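Local coordinates for protein translation initiation factor eIF2B, subunit delta (Archaeoglobus fulgidus, PDB 1T5O) that probably catalyses the interconversion of methylthioribose-1-phosphate and methylthioribulose-1-phosphate, an isomerisation in methionine biosynthesis, at residues E131-M136 with W164-G169; V229-D234 with I259-A264. All blocks are in the same frame, centred on the assembly; numbering follows the deposited sequence.

Contact 1: residues E131-M136 with W164-G169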
loop_
_atom_site.group_PDB
_atom_site.type_symbol
_atom_site.label_atom_id
_atom_site.label_comp_id
_atom_site.label_asym_id
_atom_site.label_seq_id
_atom_site.Cartn_x
_atom_site.Cartn_y
_atom_site.Cartn_z
ATOM N N GLU A 131 -30.591 9.107 -9.480
ATOM C CA GLU A 131 -30.794 9.514 -10.870
ATOM C C GLU A 131 -29.530 10.144 -11.461
ATOM O O GLU A 131 -29.166 9.846 -12.595
ATOM C CB GLU A 131 -32.021 10.456 -10.987
ATOM C CG GLU A 131 -31.994 11.741 -10.179
ATOM C CD GLU A 131 -33.360 12.490 -10.171
ATOM O OE1 GLU A 131 -33.362 13.757 -10.236
ATOM O OE2 GLU A 131 -34.417 11.810 -10.090
ATOM N N ARG A 132 -28.861 10.997 -10.682
ATOM C CA ARG A 132 -27.600 11.635 -11.091
ATOM C C ARG A 132 -26.508 10.604 -11.446
ATOM O O ARG A 132 -25.782 10.761 -12.425
ATOM C CB ARG A 132 -27.039 12.512 -9.956
ATOM C CG ARG A 132 -27.405 13.969 -10.059
ATOM C CD ARG A 132 -26.657 14.869 -9.050
ATOM N NE ARG A 132 -27.201 14.806 -7.690
ATOM C CZ ARG A 132 -26.666 14.085 -6.706
ATOM N NH1 ARG A 132 -25.565 13.361 -6.922
ATOM N NH2 ARG A 132 -27.230 14.081 -5.502
ATOM N N ASN A 133 -26.387 9.574 -10.621
ATOM C CA ASN A 133 -25.376 8.532 -10.831
ATOM C C ASN A 133 -25.672 7.684 -12.049
ATOM O O ASN A 133 -24.755 7.321 -12.773
ATOM C CB ASN A 133 -25.252 7.645 -9.584
ATOM C CG ASN A 133 -24.645 8.394 -8.426
ATOM O OD1 ASN A 133 -23.918 9.355 -8.643
ATOM N ND2 ASN A 133 -24.935 7.970 -7.192
ATOM N N ARG A 134 -26.951 7.367 -12.282
ATOM C CA ARG A 134 -27.337 6.586 -13.466
ATOM C C ARG A 134 -27.098 7.414 -14.740
ATOM O O ARG A 134 -26.654 6.894 -15.767
ATOM C CB ARG A 134 -28.825 6.191 -13.427
ATOM C CG ARG A 134 -29.236 5.141 -12.390
ATOM C CD ARG A 134 -30.650 4.705 -12.767
ATOM N NE ARG A 134 -31.463 4.143 -11.697
ATOM C CZ ARG A 134 -32.683 4.586 -11.403
ATOM N NH1 ARG A 134 -33.210 5.590 -12.091
ATOM N NH2 ARG A 134 -33.374 4.038 -10.420
ATOM N N LYS A 135 -27.417 8.705 -14.683
ATOM C CA LYS A 135 -27.225 9.564 -15.860
ATOM C C LYS A 135 -25.705 9.670 -16.142
ATOM O O LYS A 135 -25.255 9.531 -17.289
ATOM C CB LYS A 135 -27.833 10.951 -15.600
ATOM C CG LYS A 135 -27.730 11.864 -16.795
ATOM C CD LYS A 135 -28.642 13.077 -16.679
ATOM C CE LYS A 135 -29.011 13.610 -18.068
ATOM N NZ LYS A 135 -29.772 14.897 -17.948
ATOM N N MET A 136 -24.935 9.919 -15.078
ATOM C CA MET A 136 -23.466 10.010 -15.171
ATOM C C MET A 136 -22.924 8.685 -15.726
ATOM O O MET A 136 -22.020 8.653 -16.577
ATOM C CB MET A 136 -22.864 10.247 -13.780
ATOM C CG MET A 136 -21.353 10.268 -13.746
ATOM S SD MET A 136 -20.777 10.286 -12.011
ATOM C CE MET A 136 -21.435 11.724 -11.506
ATOM N N TRP A 164 -25.984 2.907 -7.071
ATOM C CA TRP A 164 -25.316 2.885 -8.379
ATOM C C TRP A 164 -23.831 3.228 -8.370
ATOM O O TRP A 164 -23.013 2.490 -8.928
ATOM C CB TRP A 164 -26.043 3.800 -9.373
ATOM C CG TRP A 164 -25.824 3.367 -10.806
ATOM C CD1 TRP A 164 -25.059 3.995 -11.758
ATOM C CD2 TRP A 164 -26.386 2.205 -11.446
ATOM N NE1 TRP A 164 -25.117 3.297 -12.944
ATOM C CE2 TRP A 164 -25.927 2.197 -12.775
ATOM C CE3 TRP A 164 -27.243 1.173 -11.014
ATOM C CZ2 TRP A 164 -26.295 1.194 -13.687
ATOM C CZ3 TRP A 164 -27.607 0.175 -11.919
ATOM C CH2 TRP A 164 -27.132 0.197 -13.241
ATOM N N GLY A 165 -23.502 4.353 -7.742
ATOM C CA GLY A 165 -22.123 4.792 -7.645
ATOM C C GLY A 165 -21.680 5.790 -8.706
ATOM O O GLY A 165 -22.397 6.056 -9.663
ATOM N N THR A 166 -20.485 6.349 -8.542
ATOM C CA THR A 166 -19.978 7.281 -9.549
ATOM C C THR A 166 -19.043 6.500 -10.484
ATOM O O THR A 166 -19.471 6.081 -11.546
ATOM C CB THR A 166 -19.244 8.455 -8.891
ATOM O OG1 THR A 166 -18.247 7.945 -7.997
ATOM C CG2 THR A 166 -20.232 9.306 -8.107
ATOM N N ALA A 167 -17.788 6.275 -10.095
ATOM C CA ALA A 167 -16.866 5.510 -10.962
ATOM C C ALA A 167 -17.346 4.068 -11.242
ATOM O O ALA A 167 -17.265 3.576 -12.373
ATOM C CB ALA A 167 -15.440 5.486 -10.336
ATOM N N LEU A 168 -17.821 3.389 -10.203
ATOM C CA LEU A 168 -18.331 2.026 -10.344
ATOM C C LEU A 168 -19.737 2.069 -10.979
ATOM O O LEU A 168 -20.233 1.058 -11.487
ATOM C CB LEU A 168 -18.345 1.311 -8.966
ATOM C CG LEU A 168 -16.936 1.201 -8.317
ATOM C CD1 LEU A 168 -17.010 0.309 -7.059
ATOM C CD2 LEU A 168 -15.923 0.578 -9.335
ATOM N N GLY A 169 -20.366 3.247 -10.948
ATOM C CA GLY A 169 -21.666 3.410 -11.578
ATOM C C GLY A 169 -21.452 3.367 -13.093
ATOM O O GLY A 169 -22.322 2.907 -13.849
HETATM O O HOH W 1 -21.923 6.708 -12.684
#

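Contact 2: residues V229-D234 with I259-A264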
loop_
_atom_site.group_PDB
_atom_site.type_symbol
_atom_site.label_atom_id
_atom_site.label_comp_id
_atom_site.label_asym_id
_atom_site.label_seq_id
_atom_site.Cartn_x
_atom_site.Cartn_y
_atom_site.Cartn_z
ATOM N N VAL A 229 -8.592 3.576 -16.534
ATOM C CA VAL A 229 -8.660 3.808 -15.105
ATOM C C VAL A 229 -9.876 4.702 -14.877
ATOM O O VAL A 229 -10.086 5.653 -15.628
ATOM C CB VAL A 229 -7.416 4.587 -14.578
ATOM C CG1 VAL A 229 -7.574 4.832 -13.087
ATOM C CG2 VAL A 229 -6.119 3.805 -14.850
ATOM N N ILE A 230 -10.683 4.394 -13.869
ATOM C CA ILE A 230 -11.808 5.278 -13.529
ATOM C C ILE A 230 -11.840 5.416 -12.007
ATOM O O ILE A 230 -11.923 4.425 -11.280
ATOM C CB ILE A 230 -13.221 4.761 -13.997
ATOM C CG1 ILE A 230 -13.228 4.431 -15.495
ATOM C CG2 ILE A 230 -14.266 5.879 -13.756
ATOM C CD1 ILE A 230 -14.623 3.918 -16.022
ATOM N N VAL A 231 -11.726 6.650 -11.535
ATOM C CA VAL A 231 -11.757 6.906 -10.103
ATOM C C VAL A 231 -12.817 7.966 -9.825
ATOM O O VAL A 231 -13.376 8.581 -10.746
ATOM C CB VAL A 231 -10.389 7.427 -9.562
ATOM C CG1 VAL A 231 -9.313 6.347 -9.747
ATOM C CG2 VAL A 231 -10.002 8.735 -10.259
ATOM N N GLY A 232 -13.127 8.158 -8.552
ATOM C CA GLY A 232 -14.097 9.182 -8.208
ATOM C C GLY A 232 -13.301 10.417 -7.798
ATOM O O GLY A 232 -12.091 10.504 -8.073
ATOM N N ALA A 233 -13.968 11.362 -7.140
ATOM C CA ALA A 233 -13.314 12.588 -6.691
ATOM C C ALA A 233 -13.946 13.109 -5.416
ATOM O O ALA A 233 -15.148 12.965 -5.202
ATOM C CB ALA A 233 -13.422 13.661 -7.738
ATOM N N ASP A 234 -13.140 13.742 -4.578
ATOM C CA ASP A 234 -13.692 14.326 -3.373
ATOM C C ASP A 234 -13.931 15.797 -3.639
ATOM O O ASP A 234 -14.827 16.405 -3.062
ATOM C CB ASP A 234 -12.729 14.145 -2.223
ATOM C CG ASP A 234 -12.708 12.723 -1.738
ATOM O OD1 ASP A 234 -13.773 12.250 -1.257
ATOM O OD2 ASP A 234 -11.645 12.072 -1.847
ATOM N N ILE A 259 -2.531 5.264 -20.631
ATOM C CA ILE A 259 -3.777 4.607 -20.294
ATOM C C ILE A 259 -4.798 5.674 -19.923
ATOM O O ILE A 259 -4.534 6.488 -19.064
ATOM C CB ILE A 259 -3.566 3.646 -19.128
ATOM C CG1 ILE A 259 -2.548 2.592 -19.567
ATOM C CG2 ILE A 259 -4.893 3.039 -18.701
ATOM C CD1 ILE A 259 -2.469 1.393 -18.649
ATOM N N PRO A 260 -5.977 5.681 -20.590
ATOM C CA PRO A 260 -6.998 6.694 -20.273
ATOM C C PRO A 260 -7.311 6.712 -18.782
ATOM O O PRO A 260 -7.513 5.654 -18.178
ATOM C CB PRO A 260 -8.205 6.266 -21.136
ATOM C CG PRO A 260 -7.515 5.621 -22.372
ATOM C CD PRO A 260 -6.378 4.830 -21.730
ATOM N N PHE A 261 -7.314 7.914 -18.191
ATOM C CA PHE A 261 -7.584 8.080 -16.759
ATOM C C PHE A 261 -8.827 8.973 -16.615
ATOM O O PHE A 261 -8.822 10.157 -16.967
ATOM C CB PHE A 261 -6.358 8.717 -16.072
ATOM C CG PHE A 261 -6.478 8.826 -14.572
ATOM C CD1 PHE A 261 -5.941 7.838 -13.739
ATOM C CD2 PHE A 261 -7.079 9.950 -13.989
ATOM C CE1 PHE A 261 -5.985 7.963 -12.354
ATOM C CE2 PHE A 261 -7.130 10.085 -12.595
ATOM C CZ PHE A 261 -6.585 9.097 -11.779
ATOM N N TYR A 262 -9.905 8.388 -16.123
ATOM C CA TYR A 262 -11.154 9.126 -15.978
ATOM C C TYR A 262 -11.532 9.385 -14.533
ATOM O O TYR A 262 -11.267 8.562 -13.660
ATOM C CB TYR A 262 -12.297 8.343 -16.657
ATOM C CG TYR A 262 -12.079 8.145 -18.133
ATOM C CD1 TYR A 262 -11.975 9.244 -18.993
ATOM C CD2 TYR A 262 -11.962 6.849 -18.675
ATOM C CE1 TYR A 262 -11.764 9.063 -20.340
ATOM C CE2 TYR A 262 -11.742 6.653 -20.047
ATOM C CZ TYR A 262 -11.648 7.758 -20.866
ATOM O OH TYR A 262 -11.468 7.592 -22.207
ATOM N N VAL A 263 -12.140 10.541 -14.290
ATOM C CA VAL A 263 -12.616 10.875 -12.956
ATOM C C VAL A 263 -14.139 11.058 -13.081
ATOM O O VAL A 263 -14.625 11.886 -13.861
ATOM C CB VAL A 263 -11.992 12.194 -12.411
ATOM C CG1 VAL A 263 -12.653 12.525 -11.097
ATOM C CG2 VAL A 263 -10.465 12.033 -12.212
ATOM N N ALA A 264 -14.889 10.266 -12.337
ATOM C CA ALA A 264 -16.344 10.359 -12.392
ATOM C C ALA A 264 -16.814 11.164 -11.179
ATOM O O ALA A 264 -16.568 10.767 -10.039
ATOM C CB ALA A 264 -16.962 8.934 -12.368
HETATM O O HOH W 2 -17.005 10.979 -7.267
#

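Contact 1: residues E131-M136 with W164-G169
The water between the two backbones has two carbonyl oxygens within hydrogen-bonding reach, Asn133 O at 2.9 Å and Thr166 O at 2.8 Å. Each is placed to receive a proton, but the water has more acceptors around it than protons to give. It thus lies between helix 131-136 and the turn that starts the next helix. Beside it, Asn133 directs CB toward this turn, 3.3 Å from Gly165 O. With CG anti to its own carbonyl carbon (chi1 -69°), the amide sends ND2 into a hydrogen bond with Asp163 O, while OD1 lies 3.7 Å from Thr166 CG2. An alanine here would probably loosen the fit, because it lacks both the ND2 bond to Asp163 and the amide packed against Gly165 and Thr166. Gly165 suits a backbone conformation in which any CB would jam against Trp164 O. Met136 brings its thioether SD within 3.9 Å of Thr166 CB, the two side chains running side by side. At the other margin, Arg134 packs through its aliphatic stem: CG, the side-chain atom that meets the ring, lies over one face of Trp164 in a CH-pi contact, 4.2 Å from the centroid of the five-membered ring. The guanidinium, its plane 82° from the indole's, is not stacked on it. The indole's NE1 is bonded to Ser173 OG, which also bonds Gly169 O. In the fold, helix 111-141 thereby packs on the loop leading into helix 167-176, whose Leu168 leans on helix 193-204, while Met136 also touches Pro266, just beyond strand 261-264.

Contact 2: residues V229-D234 with I259-A264
Val229 holds CG1 anti to its backbone N (chi1 178°), and Phe261 places its ring the same way, so Val229 CG1 meets Phe261 CD1 at 3.5 Å. In Val231, chi1 of -64° sets CG1 anti to the carbonyl carbon and leaves CG2 in the crowded position between N and that carbon, 3.8 Å from Phe261 CZ and touching Val263 CG2. The flat phenyl spans two beta-branched neighbours, whose shape favours extended backbone. Ile230 and Tyr262 emerge on the opposite face, Ile230 CG1 at the edge of the phenol ring. A parallel ladder of four hydrogen bonds joins the strands: Val229 N to Pro260 O, Tyr262 N to Val229 O, Val231 N to Tyr262 O and, at 2.8 Å, Ala264 N to Val231 O. All are fairly straight (N-H...O at least 159°); Val231 N lies in the carbonyl plane of Tyr262 O, whereas Tyr262 N approaches Val229 O from above its plane. After the last direct bond a water bridges the backbones, accepting from Ala233 N and donating to Ala264 O at 2.8 Å. The chain runs from strand 228-231 through strands 235-237 and 240-244 and helix 247-256 into the adjacent parallel strand 261-264, a beta-alpha-beta crossover whose helix packs on the face of Val229, Val231 and Phe261. In this Rossmann-like sheet Asp234, the predicted proton donor, lies near the strand's C-terminal end, where such folds commonly place active sites.

How the contacts relate
Following the chain from the N terminus, helix 111-141 comes after several earlier helices and leads through strand 149-152 and a long loop to 164-169, so contact 1 closes a loop of 27 residues. Only later does contact 2 close its own, of 24 residues, which holds helix 247-256. The two lie in series, neither nesting nor crossing, yet they touch in space, their centres about 13 Å apart. Ala167, at the start of helix 167-176, sets CB 3.6 Å from Ile230 CG2, and its N meets Ala264 CB. That helix therefore sits on one face of the central sheet and helix 247-256 on the other, while contact 1 ties helix 111-141 to the same core.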